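Long-range contacts in serine-rich secreted cell wall anchored (LPXTG-motif ) protein (Lactobacillus reuteri ATCC 53608, PDB 5NXK), which probably acts as a cell-surface adhesin, using a beta-solenoid domain to attach the gut bacterium to its host: residues H152-G157 and D187-T192; I223-G228 and D248-I253; V241-K246 and V273-I278. All blocks are in the same frame, centred on the assembly; numbering follows the deposited sequence.

Contact 1 (H152-G157 and D187-T192)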
ATOM      1  N   HIS A 152      -7.156   4.375 -12.480  1.00 25.75           N
ATOM      2  CA  HIS A 152      -8.161   3.352 -12.730  1.00 24.49           C
ATOM      3  C   HIS A 152      -9.554   3.965 -12.682  1.00 27.42           C
ATOM      4  O   HIS A 152      -9.792   4.934 -11.950  1.00 31.06           O
ATOM      5  CB  HIS A 152      -7.993   2.204 -11.725  1.00 26.31           C
ATOM      6  CG  HIS A 152      -8.882   1.029 -11.987  1.00 34.11           C
ATOM      7  ND1 HIS A 152      -8.673   0.152 -13.031  1.00 36.56           N
ATOM      8  CD2 HIS A 152      -9.940   0.541 -11.296  1.00 36.54           C
ATOM      9  CE1 HIS A 152      -9.592  -0.797 -12.997  1.00 38.15           C
ATOM     10  NE2 HIS A 152     -10.370  -0.586 -11.950  1.00 34.38           N
ATOM     11  N   ARG A 153     -10.468   3.422 -13.477  1.00 28.04           N
ATOM     12  CA  ARG A 153     -11.811   3.986 -13.572  1.00 33.40           C
ATOM     13  C   ARG A 153     -12.627   3.787 -12.291  1.00 34.97           C
ATOM     14  O   ARG A 153     -12.444   2.802 -11.578  1.00 31.45           O
ATOM     15  CB  ARG A 153     -12.564   3.367 -14.754  1.00 46.53           C
ATOM     16  CG  ARG A 153     -13.778   4.176 -15.201  1.00 64.24           C
ATOM     17  CD  ARG A 153     -14.755   3.337 -16.027  1.00 78.66           C
ATOM     18  NE  ARG A 153     -16.028   4.033 -16.190  1.00 88.66           N
ATOM     19  CZ  ARG A 153     -17.029   3.996 -15.313  1.00 95.76           C
ATOM     20  NH1 ARG A 153     -16.936   3.259 -14.210  1.00 92.86           N
ATOM     21  NH2 ARG A 153     -18.141   4.675 -15.556  1.00 98.85           N
ATOM     22  N   THR A 154     -13.503   4.746 -11.999  1.00 28.60           N
ATOM     23  CA  THR A 154     -14.507   4.621 -10.949  1.00 31.93           C
ATOM     24  C   THR A 154     -15.795   5.254 -11.476  1.00 36.86           C
ATOM     25  O   THR A 154     -15.758   5.970 -12.479  1.00 36.56           O
ATOM     26  CB  THR A 154     -14.098   5.332  -9.641  1.00 30.65           C
ATOM     27  OG1 THR A 154     -14.323   6.742  -9.786  1.00 33.67           O
ATOM     28  CG2 THR A 154     -12.643   5.054  -9.269  1.00 24.95           C
ATOM     29  N   PRO A 155     -16.936   5.014 -10.801  1.00 31.83           N
ATOM     30  CA  PRO A 155     -18.155   5.710 -11.227  1.00 37.12           C
ATOM     31  C   PRO A 155     -18.064   7.240 -11.162  1.00 43.41           C
ATOM     32  O   PRO A 155     -18.913   7.909 -11.747  1.00 43.67           O
ATOM     33  CB  PRO A 155     -19.213   5.199 -10.240  1.00 30.09           C
ATOM     34  CG  PRO A 155     -18.688   3.876  -9.787  1.00 35.07           C
ATOM     35  CD  PRO A 155     -17.207   4.040  -9.725  1.00 27.02           C
ATOM     36  N   ASP A 156     -17.069   7.781 -10.465  1.00 42.68           N
ATOM     37  CA  ASP A 156     -16.874   9.227 -10.419  1.00 47.33           C
ATOM     38  C   ASP A 156     -15.659   9.681 -11.218  1.00 45.64           C
ATOM     39  O   ASP A 156     -15.028  10.684 -10.882  1.00 49.76           O
ATOM     40  CB  ASP A 156     -16.741   9.710  -8.973  1.00 55.56           C
ATOM     41  CG  ASP A 156     -18.019   9.520  -8.173  1.00 69.78           C
ATOM     42  OD1 ASP A 156     -19.104   9.416  -8.790  1.00 76.00           O
ATOM     43  OD2 ASP A 156     -17.947   9.492  -6.925  1.00 74.87           O
ATOM     44  N   GLY A 157     -15.309   8.930 -12.256  1.00 40.53           N
ATOM     45  CA  GLY A 157     -14.176   9.301 -13.081  1.00 44.27           C
ATOM     46  C   GLY A 157     -12.921   8.565 -12.651  1.00 37.10           C
ATOM     47  O   GLY A 157     -12.921   7.888 -11.619  1.00 38.92           O
ATOM     48  N   ASP A 187      -5.080   7.606  -1.077  1.00 24.27           N
ATOM     49  CA  ASP A 187      -3.910   7.153  -0.315  1.00 20.02           C
ATOM     50  C   ASP A 187      -3.772   5.625  -0.357  1.00 23.99           C
ATOM     51  O   ASP A 187      -2.684   5.102  -0.590  1.00 28.40           O
ATOM     52  CB  ASP A 187      -3.971   7.617   1.145  1.00 22.48           C
ATOM     53  CG  ASP A 187      -3.951   9.147   1.300  1.00 33.51           C
ATOM     54  OD1 ASP A 187      -3.510   9.863   0.371  1.00 31.60           O
ATOM     55  OD2 ASP A 187      -4.376   9.632   2.374  1.00 33.61           O
ATOM     56  N   MET A 188      -4.875   4.914  -0.125  1.00 22.00           N
ATOM     57  CA  MET A 188      -4.865   3.442  -0.151  1.00 24.92           C
ATOM     58  C   MET A 188      -6.060   2.951  -0.942  1.00 25.93           C
ATOM     59  O   MET A 188      -7.197   3.206  -0.555  1.00 25.87           O
ATOM     60  CB  MET A 188      -4.931   2.853   1.256  1.00 23.58           C
ATOM     61  CG  MET A 188      -3.730   3.132   2.144  1.00 32.36           C
ATOM     62  SD  MET A 188      -4.033   2.473   3.810  1.00 30.71           S
ATOM     63  CE  MET A 188      -2.445   2.776   4.582  1.00 29.12           C
ATOM     64  N   TRP A 189      -5.814   2.242  -2.037  1.00 23.21           N
ATOM     65  CA  TRP A 189      -6.896   1.698  -2.832  1.00 21.26           C
ATOM     66  C   TRP A 189      -6.760   0.185  -2.855  1.00 25.88           C
ATOM     67  O   TRP A 189      -5.823  -0.348  -3.444  1.00 23.85           O
ATOM     68  CB  TRP A 189      -6.873   2.252  -4.266  1.00 22.76           C
ATOM     69  CG  TRP A 189      -8.126   1.975  -5.043  1.00 24.15           C
ATOM     70  CD1 TRP A 189      -9.188   1.216  -4.643  1.00 24.14           C
ATOM     71  CD2 TRP A 189      -8.470   2.491  -6.340  1.00 26.88           C
ATOM     72  NE1 TRP A 189     -10.159   1.217  -5.608  1.00 24.26           N
ATOM     73  CE2 TRP A 189      -9.747   1.993  -6.657  1.00 22.44           C
ATOM     74  CE3 TRP A 189      -7.817   3.318  -7.262  1.00 26.91           C
ATOM     75  CZ2 TRP A 189     -10.389   2.296  -7.861  1.00 25.86           C
ATOM     76  CZ3 TRP A 189      -8.459   3.621  -8.452  1.00 25.18           C
ATOM     77  CH2 TRP A 189      -9.729   3.113  -8.741  1.00 26.30           C
ATOM     78  N   LEU A 190      -7.700  -0.496  -2.210  1.00 21.57           N
ATOM     79  CA  LEU A 190      -7.697  -1.949  -2.151  1.00 21.78           C
ATOM     80  C   LEU A 190      -8.909  -2.430  -2.928  1.00 24.83           C
ATOM     81  O   LEU A 190     -10.050  -2.164  -2.549  1.00 30.67           O
ATOM     82  CB  LEU A 190      -7.732  -2.463  -0.713  1.00 21.58           C
ATOM     83  CG  LEU A 190      -6.578  -2.074   0.226  1.00 22.81           C
ATOM     84  CD1 LEU A 190      -6.800  -0.705   0.874  1.00 19.25           C
ATOM     85  CD2 LEU A 190      -6.334  -3.154   1.288  1.00 21.40           C
ATOM     86  N   LEU A 191      -8.642  -3.118  -4.031  1.00 23.82           N
ATOM     87  CA  LEU A 191      -9.679  -3.547  -4.961  1.00 20.83           C
ATOM     88  C   LEU A 191      -9.495  -5.027  -5.295  1.00 20.02           C
ATOM     89  O   LEU A 191      -8.367  -5.490  -5.468  1.00 23.06           O
ATOM     90  CB  LEU A 191      -9.623  -2.694  -6.244  1.00 20.82           C
ATOM     91  CG  LEU A 191     -10.622  -2.937  -7.387  1.00 26.68           C
ATOM     92  CD1 LEU A 191     -10.980  -1.607  -8.085  1.00 20.06           C
ATOM     93  CD2 LEU A 191     -10.078  -3.962  -8.409  1.00 24.35           C
ATOM     94  N   THR A 192     -10.588  -5.773  -5.383  1.00 20.82           N
ATOM     95  CA  THR A 192     -10.509  -7.109  -5.965  1.00 23.12           C
ATOM     96  C   THR A 192     -11.385  -7.139  -7.206  1.00 24.36           C
ATOM     97  O   THR A 192     -12.406  -6.474  -7.276  1.00 25.11           O
ATOM     98  CB  THR A 192     -10.950  -8.219  -4.981  1.00 22.89           C
ATOM     99  OG1 THR A 192     -12.371  -8.142  -4.777  1.00 25.10           O
ATOM    100  CG2 THR A 192     -10.251  -8.054  -3.629  1.00 18.95           C
TER
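Two rings meet in an offset edge-to-face pair: the imidazole of His152 turns an edge toward the face of the Trp189 indole, with planes inclined at 63° and the His152 ring centroid 5.5 Å from that of the six-membered ring of Trp189. The outer corner of the indole does most of the touching. Trp189 CH2 lies near the imidazole plane, 3.6 Å from His152 CD2, and the methyl Thr154 CG2 comes obliquely to 3.5 Å from Trp189 CH2. At the indole's own edge, near its plane, stand the carbonyl oxygens of His152 and Arg153. Beside the rings, Leu191 CD1 reaches to 4.0 Å from His152 CD2. Both His152 and Trp189 hold CG anti to the backbone N, which sends both side chains into the gap, where they cross at about a right angle. Trp189 NE1 is satisfied elsewhere, by Asp226, and Tyr164 adds another edge-to-face partner. The loop keeps its shape through a type I turn from Thr154 to Gly157 and an ST turn, Thr154 OG1 accepting from Asp156 N (3.0 Å); the same hydroxyl donates to Gly157 O (2.6 Å). The whole is a loop folded over a parallel sheet wall of a beta-solenoid.

Contact 2 (I223-G228 and D248-I253)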
ATOM      1  N   ILE A 223      -8.902   6.069   2.127  1.00 24.34           N
ATOM      2  CA  ILE A 223      -8.983   4.629   1.940  1.00 24.82           C
ATOM      3  C   ILE A 223     -10.185   4.288   1.069  1.00 24.60           C
ATOM      4  O   ILE A 223     -11.313   4.657   1.371  1.00 25.44           O
ATOM      5  CB  ILE A 223      -9.096   3.873   3.279  1.00 20.92           C
ATOM      6  CG1 ILE A 223      -7.909   4.193   4.196  1.00 22.14           C
ATOM      7  CG2 ILE A 223      -9.181   2.360   3.043  1.00 21.17           C
ATOM      8  CD1 ILE A 223      -8.048   3.560   5.599  1.00 20.95           C
ATOM      9  N   LYS A 224      -9.928   3.614  -0.039  1.00 23.40           N
ATOM     10  CA  LYS A 224     -11.006   3.160  -0.883  1.00 25.57           C
ATOM     11  C   LYS A 224     -10.989   1.640  -0.900  1.00 25.13           C
ATOM     12  O   LYS A 224      -9.988   1.021  -1.272  1.00 22.47           O
ATOM     13  CB  LYS A 224     -10.896   3.734  -2.304  1.00 26.40           C
ATOM     14  CG  LYS A 224     -12.149   3.454  -3.104  1.00 25.75           C
ATOM     15  CD  LYS A 224     -12.114   3.944  -4.542  1.00 28.04           C
ATOM     16  CE  LYS A 224     -13.490   3.716  -5.164  1.00 37.74           C
ATOM     17  NZ  LYS A 224     -14.001   4.905  -5.868  1.00 53.54           N
ATOM     18  N   LEU A 225     -12.100   1.052  -0.477  1.00 23.38           N
ATOM     19  CA  LEU A 225     -12.210  -0.393  -0.317  1.00 20.45           C
ATOM     20  C   LEU A 225     -13.186  -0.921  -1.379  1.00 19.97           C
ATOM     21  O   LEU A 225     -14.349  -0.509  -1.413  1.00 21.56           O
ATOM     22  CB  LEU A 225     -12.695  -0.738   1.101  1.00 18.52           C
ATOM     23  CG  LEU A 225     -11.797  -0.320   2.283  1.00 20.07           C
ATOM     24  CD1 LEU A 225     -12.500  -0.556   3.628  1.00 19.49           C
ATOM     25  CD2 LEU A 225     -10.429  -1.009   2.254  1.00 17.68           C
ATOM     26  N   ASP A 226     -12.698  -1.790  -2.264  1.00 20.80           N
ATOM     27  CA  ASP A 226     -13.496  -2.328  -3.363  1.00 22.59           C
ATOM     28  C   ASP A 226     -13.374  -3.857  -3.439  1.00 28.20           C
ATOM     29  O   ASP A 226     -13.169  -4.416  -4.519  1.00 25.49           O
ATOM     30  CB  ASP A 226     -13.070  -1.692  -4.694  1.00 22.93           C
ATOM     31  CG  ASP A 226     -13.678  -0.305  -4.906  1.00 24.94           C
ATOM     32  OD1 ASP A 226     -14.885  -0.122  -4.620  1.00 26.08           O
ATOM     33  OD2 ASP A 226     -12.938   0.611  -5.329  1.00 31.77           O
ATOM     34  N   GLY A 227     -13.450  -4.514  -2.281  1.00 24.70           N
ATOM     35  CA  GLY A 227     -13.520  -5.968  -2.190  1.00 21.83           C
ATOM     36  C   GLY A 227     -14.834  -6.526  -2.722  1.00 27.29           C
ATOM     37  O   GLY A 227     -15.905  -5.987  -2.425  1.00 25.43           O
ATOM     38  N   GLY A 228     -14.762  -7.602  -3.504  1.00 27.47           N
ATOM     39  CA  GLY A 228     -15.966  -8.205  -4.059  1.00 25.20           C
ATOM     40  C   GLY A 228     -16.891  -8.862  -3.044  1.00 24.82           C
ATOM     41  O   GLY A 228     -18.098  -8.920  -3.268  1.00 27.79           O
ATOM     42  N   ASP A 248     -13.871  11.819   1.142  1.00 22.31           N
ATOM     43  CA  ASP A 248     -14.210  10.808   2.158  1.00 26.45           C
ATOM     44  C   ASP A 248     -12.943  10.280   2.824  1.00 24.30           C
ATOM     45  O   ASP A 248     -11.895  10.244   2.200  1.00 25.57           O
ATOM     46  CB  ASP A 248     -14.978   9.613   1.561  1.00 24.16           C
ATOM     47  CG  ASP A 248     -16.167  10.022   0.689  1.00 34.59           C
ATOM     48  OD1 ASP A 248     -16.976  10.886   1.091  1.00 31.78           O
ATOM     49  OD2 ASP A 248     -16.318   9.417  -0.394  1.00 33.63           O
ATOM     50  N   ASN A 249     -13.025   9.858   4.082  1.00 22.82           N
ATOM     51  CA  ASN A 249     -11.857   9.191   4.679  1.00 19.42           C
ATOM     52  C   ASN A 249     -11.827   7.709   4.307  1.00 20.49           C
ATOM     53  O   ASN A 249     -10.786   7.190   3.905  1.00 24.68           O
ATOM     54  CB  ASN A 249     -11.837   9.350   6.194  1.00 21.92           C
ATOM     55  CG  ASN A 249     -11.867  10.793   6.620  1.00 22.13           C
ATOM     56  OD1 ASN A 249     -12.808  11.234   7.284  1.00 24.12           O
ATOM     57  ND2 ASN A 249     -10.848  11.547   6.229  1.00 22.89           N
ATOM     58  N   VAL A 250     -12.972   7.035   4.430  1.00 21.76           N
ATOM     59  CA  VAL A 250     -13.096   5.650   3.961  1.00 20.80           C
ATOM     60  C   VAL A 250     -14.287   5.551   3.031  1.00 21.32           C
ATOM     61  O   VAL A 250     -15.400   5.971   3.369  1.00 25.85           O
ATOM     62  CB  VAL A 250     -13.268   4.623   5.104  1.00 20.42           C
ATOM     63  CG1 VAL A 250     -13.335   3.189   4.525  1.00 17.64           C
ATOM     64  CG2 VAL A 250     -12.135   4.748   6.114  1.00 20.95           C
ATOM     65  N   ARG A 251     -14.048   4.998   1.850  1.00 22.94           N
ATOM     66  CA  ARG A 251     -15.102   4.880   0.861  1.00 24.48           C
ATOM     67  C   ARG A 251     -15.373   3.428   0.491  1.00 20.88           C
ATOM     68  O   ARG A 251     -14.480   2.724   0.047  1.00 21.29           O
ATOM     69  CB  ARG A 251     -14.721   5.663  -0.381  1.00 27.79           C
ATOM     70  CG  ARG A 251     -15.681   5.568  -1.549  1.00 26.41           C
ATOM     71  CD  ARG A 251     -15.698   6.969  -2.125  1.00 39.07           C
ATOM     72  NE  ARG A 251     -16.348   7.095  -3.406  1.00 42.27           N
ATOM     73  CZ  ARG A 251     -16.991   8.185  -3.801  1.00 38.95           C
ATOM     74  NH1 ARG A 251     -17.099   9.242  -2.994  1.00 35.80           N
ATOM     75  NH2 ARG A 251     -17.544   8.210  -5.003  1.00 38.52           N
ATOM     76  N   ILE A 252     -16.613   2.989   0.694  1.00 23.86           N
ATOM     77  CA  ILE A 252     -17.031   1.662   0.277  1.00 25.51           C
ATOM     78  C   ILE A 252     -18.241   1.779  -0.635  1.00 26.79           C
ATOM     79  O   ILE A 252     -19.383   1.775  -0.180  1.00 22.71           O
ATOM     80  CB  ILE A 252     -17.367   0.770   1.463  1.00 27.78           C
ATOM     81  CG1 ILE A 252     -16.263   0.878   2.526  1.00 23.85           C
ATOM     82  CG2 ILE A 252     -17.545  -0.690   0.989  1.00 25.27           C
ATOM     83  CD1 ILE A 252     -16.530   0.081   3.773  1.00 24.70           C
ATOM     84  N   ILE A 253     -17.965   1.891  -1.927  1.00 27.09           N
ATOM     85  CA  ILE A 253     -18.993   2.016  -2.951  1.00 28.85           C
ATOM     86  C   ILE A 253     -18.622   1.076  -4.096  1.00 24.12           C
ATOM     87  O   ILE A 253     -17.520   1.173  -4.638  1.00 26.82           O
ATOM     88  CB  ILE A 253     -19.116   3.482  -3.465  1.00 27.68           C
ATOM     89  CG1 ILE A 253     -19.619   4.411  -2.346  1.00 25.31           C
ATOM     90  CG2 ILE A 253     -20.066   3.559  -4.652  1.00 28.14           C
ATOM     91  CD1 ILE A 253     -19.718   5.904  -2.775  1.00 29.57           C
TER
HETATM   92  O   HOH W   1     -16.543   2.760  -6.575  1.00 30.14           O
HETATM   93  O   HOH W   2     -16.889   5.638  -6.210  1.00 30.30           O
HETATM   94  O   HOH W   3     -15.223   1.909  -2.759  1.00 25.94           O
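Residues 223-226 and 249-253 run parallel, their end-to-end directions 11° apart, and alternate hydrogen bonds in the parallel pattern: Ile223 N to Asn249 O (2.8 Å), Arg251 N to Ile223 O, and Leu225 N to Arg251 O, the last almost straight at 176°. Side chains sort onto two faces. On one, Leu225 CD1 touches both Val250 CG1 (3.9 Å) and Ile252 CD1 (4.1 Å); Leu225 and Ile252 point the same way side by side, whereas Leu225 and Val250 cross obliquely. On the other face, Lys224 and Arg251 also lie alongside each other, both with CG anti to the backbone N, so that Lys224 NZ comes to 4.0 Å from Arg251 NE. These like charges should repel, and the carboxylates of Asp248 and Asp156, both paired with Arg251, probably offset this. Arg251 NH1 donates to the syn lone pair of Asp248 OD2 in a 2.7 Å salt bridge, with the acceptor in the guanidinium plane. Arg251 NH2 pairs with Asp156, and a water accepts from both Lys224 NZ and Arg251 NH2. Ile253 CD1 rests over one guanidinium face, 3.5 Å above its plane and toward the rim. Asp226 OD1 and Ile253 O are two acceptors 2.9 Å apart, and another water accepts from Ile253 N and can donate to Asp226 OD1, among more acceptors than it has protons; Asp226 OD2 accepts a hydrogen bond from Trp189 NE1. In the sheet, strand 221-226 lies between strands 186-191 and 248-252, with strand 283-285 following, while Phe233 and Asn231 of strand 230-235 pack against the apolar face.

Contact 3 (V241-K246 and V273-I278)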
ATOM      1  N   VAL A 241      -5.395   6.934  15.187  1.00 26.27           N
ATOM      2  CA  VAL A 241      -5.590   7.151  13.765  1.00 24.17           C
ATOM      3  C   VAL A 241      -5.950   8.602  13.503  1.00 30.40           C
ATOM      4  O   VAL A 241      -6.857   9.144  14.140  1.00 25.81           O
ATOM      5  CB  VAL A 241      -6.694   6.232  13.207  1.00 24.24           C
ATOM      6  CG1 VAL A 241      -7.066   6.624  11.766  1.00 19.42           C
ATOM      7  CG2 VAL A 241      -6.268   4.763  13.282  1.00 24.02           C
ATOM      8  N   LYS A 242      -5.247   9.235  12.568  1.00 22.73           N
ATOM      9  CA  LYS A 242      -5.565  10.605  12.191  1.00 25.97           C
ATOM     10  C   LYS A 242      -5.570  10.691  10.686  1.00 24.89           C
ATOM     11  O   LYS A 242      -4.535  10.462  10.062  1.00 26.74           O
ATOM     12  CB  LYS A 242      -4.534  11.613  12.721  1.00 28.10           C
ATOM     13  CG  LYS A 242      -4.391  11.764  14.213  1.00 38.09           C
ATOM     14  CD  LYS A 242      -3.222  12.721  14.471  1.00 47.62           C
ATOM     15  CE  LYS A 242      -3.342  13.463  15.786  1.00 57.02           C
ATOM     16  NZ  LYS A 242      -2.963  12.605  16.934  1.00 65.36           N
ATOM     17  N   MET A 243      -6.719  10.988  10.094  1.00 24.18           N
ATOM     18  CA  MET A 243      -6.786  11.101   8.644  1.00 23.55           C
ATOM     19  C   MET A 243      -7.618  12.296   8.192  1.00 27.68           C
ATOM     20  O   MET A 243      -8.623  12.654   8.821  1.00 28.46           O
ATOM     21  CB  MET A 243      -7.351   9.807   8.012  1.00 24.75           C
ATOM     22  CG  MET A 243      -6.675   8.522   8.483  1.00 31.99           C
ATOM     23  SD  MET A 243      -7.169   7.051   7.553  1.00 44.44           S
ATOM     24  CE  MET A 243      -8.912   6.976   7.836  1.00 26.67           C
ATOM     25  N   SER A 244      -7.223  12.876   7.065  1.00 22.96           N
ATOM     26  CA  SER A 244      -8.028  13.915   6.446  1.00 22.10           C
ATOM     27  C   SER A 244      -7.913  13.824   4.926  1.00 20.85           C
ATOM     28  O   SER A 244      -6.873  13.447   4.402  1.00 23.87           O
ATOM     29  CB  SER A 244      -7.602  15.299   6.932  1.00 23.96           C
ATOM     30  OG  SER A 244      -6.267  15.577   6.539  1.00 27.17           O
ATOM     31  N   ALA A 245      -8.999  14.160   4.235  1.00 24.91           N
ATOM     32  CA  ALA A 245      -9.069  14.092   2.778  1.00 25.83           C
ATOM     33  C   ALA A 245     -10.129  15.075   2.316  1.00 31.18           C
ATOM     34  O   ALA A 245     -10.915  15.540   3.132  1.00 26.60           O
ATOM     35  CB  ALA A 245      -9.398  12.682   2.309  1.00 26.63           C
ATOM     36  N   LYS A 246     -10.162  15.402   1.025  1.00 29.69           N
ATOM     37  CA  LYS A 246     -11.156  16.363   0.546  1.00 27.45           C
ATOM     38  C   LYS A 246     -12.568  15.787   0.605  1.00 25.15           C
ATOM     39  O   LYS A 246     -13.499  16.473   1.022  1.00 27.28           O
ATOM     40  CB  LYS A 246     -10.841  16.823  -0.884  1.00 29.80           C
ATOM     41  CG  LYS A 246      -9.505  17.534  -1.046  1.00 29.38           C
ATOM     42  CD  LYS A 246      -9.251  17.854  -2.521  1.00 34.89           C
ATOM     43  CE  LYS A 246      -7.917  18.536  -2.731  1.00 44.54           C
ATOM     44  NZ  LYS A 246      -7.595  18.683  -4.182  1.00 49.84           N
ATOM     45  N   VAL A 273      -9.571   7.904  17.205  1.00 24.42           N
ATOM     46  CA  VAL A 273      -9.680   8.095  15.764  1.00 23.33           C
ATOM     47  C   VAL A 273     -10.171   9.514  15.479  1.00 26.46           C
ATOM     48  O   VAL A 273     -11.187   9.945  16.016  1.00 25.16           O
ATOM     49  CB  VAL A 273     -10.635   7.048  15.136  1.00 25.33           C
ATOM     50  CG1 VAL A 273     -10.851   7.307  13.661  1.00 26.72           C
ATOM     51  CG2 VAL A 273     -10.103   5.628  15.353  1.00 25.40           C
ATOM     52  N   HIS A 274      -9.421  10.251  14.675  1.00 25.37           N
ATOM     53  CA  HIS A 274      -9.780  11.609  14.321  1.00 22.55           C
ATOM     54  C   HIS A 274      -9.807  11.730  12.807  1.00 23.98           C
ATOM     55  O   HIS A 274      -8.801  11.494  12.127  1.00 24.53           O
ATOM     56  CB  HIS A 274      -8.798  12.610  14.923  1.00 22.71           C
ATOM     57  CG  HIS A 274      -9.184  14.033  14.692  1.00 29.97           C
ATOM     58  ND1 HIS A 274      -9.059  14.647  13.460  1.00 34.20           N
ATOM     59  CD2 HIS A 274      -9.711  14.963  15.523  1.00 33.66           C
ATOM     60  CE1 HIS A 274      -9.483  15.894  13.549  1.00 38.13           C
ATOM     61  NE2 HIS A 274      -9.886  16.111  14.790  1.00 40.78           N
ATOM     62  N   LEU A 275     -10.972  12.087  12.278  1.00 26.72           N
ATOM     63  CA  LEU A 275     -11.190  12.060  10.838  1.00 25.90           C
ATOM     64  C   LEU A 275     -11.775  13.376  10.386  1.00 25.47           C
ATOM     65  O   LEU A 275     -12.663  13.916  11.049  1.00 21.44           O
ATOM     66  CB  LEU A 275     -12.137  10.918  10.456  1.00 22.62           C
ATOM     67  CG  LEU A 275     -11.778   9.515  10.931  1.00 24.45           C
ATOM     68  CD1 LEU A 275     -12.878   8.551  10.510  1.00 25.43           C
ATOM     69  CD2 LEU A 275     -10.426   9.063  10.399  1.00 25.85           C
ATOM     70  N   GLU A 276     -11.311  13.873   9.246  1.00 19.78           N
ATOM     71  CA  GLU A 276     -11.798  15.147   8.744  1.00 22.07           C
ATOM     72  C   GLU A 276     -11.949  15.116   7.227  1.00 21.93           C
ATOM     73  O   GLU A 276     -11.076  14.613   6.543  1.00 24.02           O
ATOM     74  CB  GLU A 276     -10.852  16.284   9.152  1.00 23.81           C
ATOM     75  CG  GLU A 276     -11.344  17.658   8.716  1.00 29.16           C
ATOM     76  CD  GLU A 276     -10.621  18.795   9.417  1.00 42.54           C
ATOM     77  OE1 GLU A 276      -9.944  18.539  10.443  1.00 48.29           O
ATOM     78  OE2 GLU A 276     -10.747  19.944   8.947  1.00 42.82           O
ATOM     79  N   VAL A 277     -13.068  15.627   6.713  1.00 23.22           N
ATOM     80  CA  VAL A 277     -13.251  15.784   5.265  1.00 24.66           C
ATOM     81  C   VAL A 277     -13.819  17.169   4.950  1.00 27.44           C
ATOM     82  O   VAL A 277     -14.176  17.913   5.853  1.00 28.87           O
ATOM     83  CB  VAL A 277     -14.201  14.711   4.668  1.00 25.61           C
ATOM     84  CG1 VAL A 277     -13.628  13.280   4.852  1.00 22.57           C
ATOM     85  CG2 VAL A 277     -15.599  14.833   5.262  1.00 22.33           C
ATOM     86  N   ILE A 278     -13.952  17.493   3.667  1.00 25.40           N
ATOM     87  CA  ILE A 278     -14.515  18.776   3.277  1.00 27.40           C
ATOM     88  C   ILE A 278     -15.910  18.607   2.667  1.00 33.16           C
ATOM     89  O   ILE A 278     -16.870  19.180   3.174  1.00 34.80           O
ATOM     90  CB  ILE A 278     -13.611  19.524   2.275  1.00 28.55           C
ATOM     91  CG1 ILE A 278     -12.196  19.678   2.836  1.00 32.47           C
ATOM     92  CG2 ILE A 278     -14.186  20.901   1.945  1.00 28.75           C
ATOM     93  CD1 ILE A 278     -11.257  20.443   1.920  1.00 34.85           C
TER
HETATM   94  O   HOH W   4      -7.925  14.462  10.968  1.00 28.94           O
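Met243 O is gripped three ways: Glu276 N donates to it at 3.0 Å, a water donates at 2.9 Å, and Leu275 CA adds a CA-H...O contact. The same water sits at the imidazole edge of His274, 2.7 Å from ND1 and in the ring plane, so the backbone oxygen and the ring share one solvent molecule. This is the in-register parallel ladder of a beta-solenoid: strands 241-244 and 273-277 run 2° from parallel, and each residue stands beside its counterpart, as Val241 does with Val273 and Met243 with Leu275. Those four residues form the apolar face. There Met243 bends back at its last torsion (chi3 -60°), bringing CE to 3.6 Å from Leu275 CD2, while Val241 CB meets Val273 CG2 at 4.1 Å. Beyond them, Ile223 of strand 221-226 packs on Met243. On the other face, Ser244 CB lies 4.1 Å from Glu276 CB, and the extended Glu276 chain carries OE2 outward to a hydrogen bond with Gln304. At the far end the alternation breaks: Ile278 N donates not to Ala245 O but to Lys246 O (2.9 Å), from 45° above the carbonyl plane.

How the contacts relate
Contacts 1 and 2 meet on one wall of the solenoid: contact 1 adds a loop over strand 186-191, which neighbours strand 221-226 of contact 2 in the same sheet; the two centres lie about 8 Å apart, and the Asp156-Arg251 salt bridge ties that loop to contact 2. Contact 3 lies in a different sheet, containing strands 240-244 and 272-277, with its centre about 14 Å from that of contact 2 and about 19 Å from that of contact 1. Contact 1 closes before contact 2 opens, whereas the segments of contacts 2 and 3 alternate along the chain. At the corner between the walls, Asn249 ND2 probably bonds Glu276 O, joining successive coils of this adhesin domain.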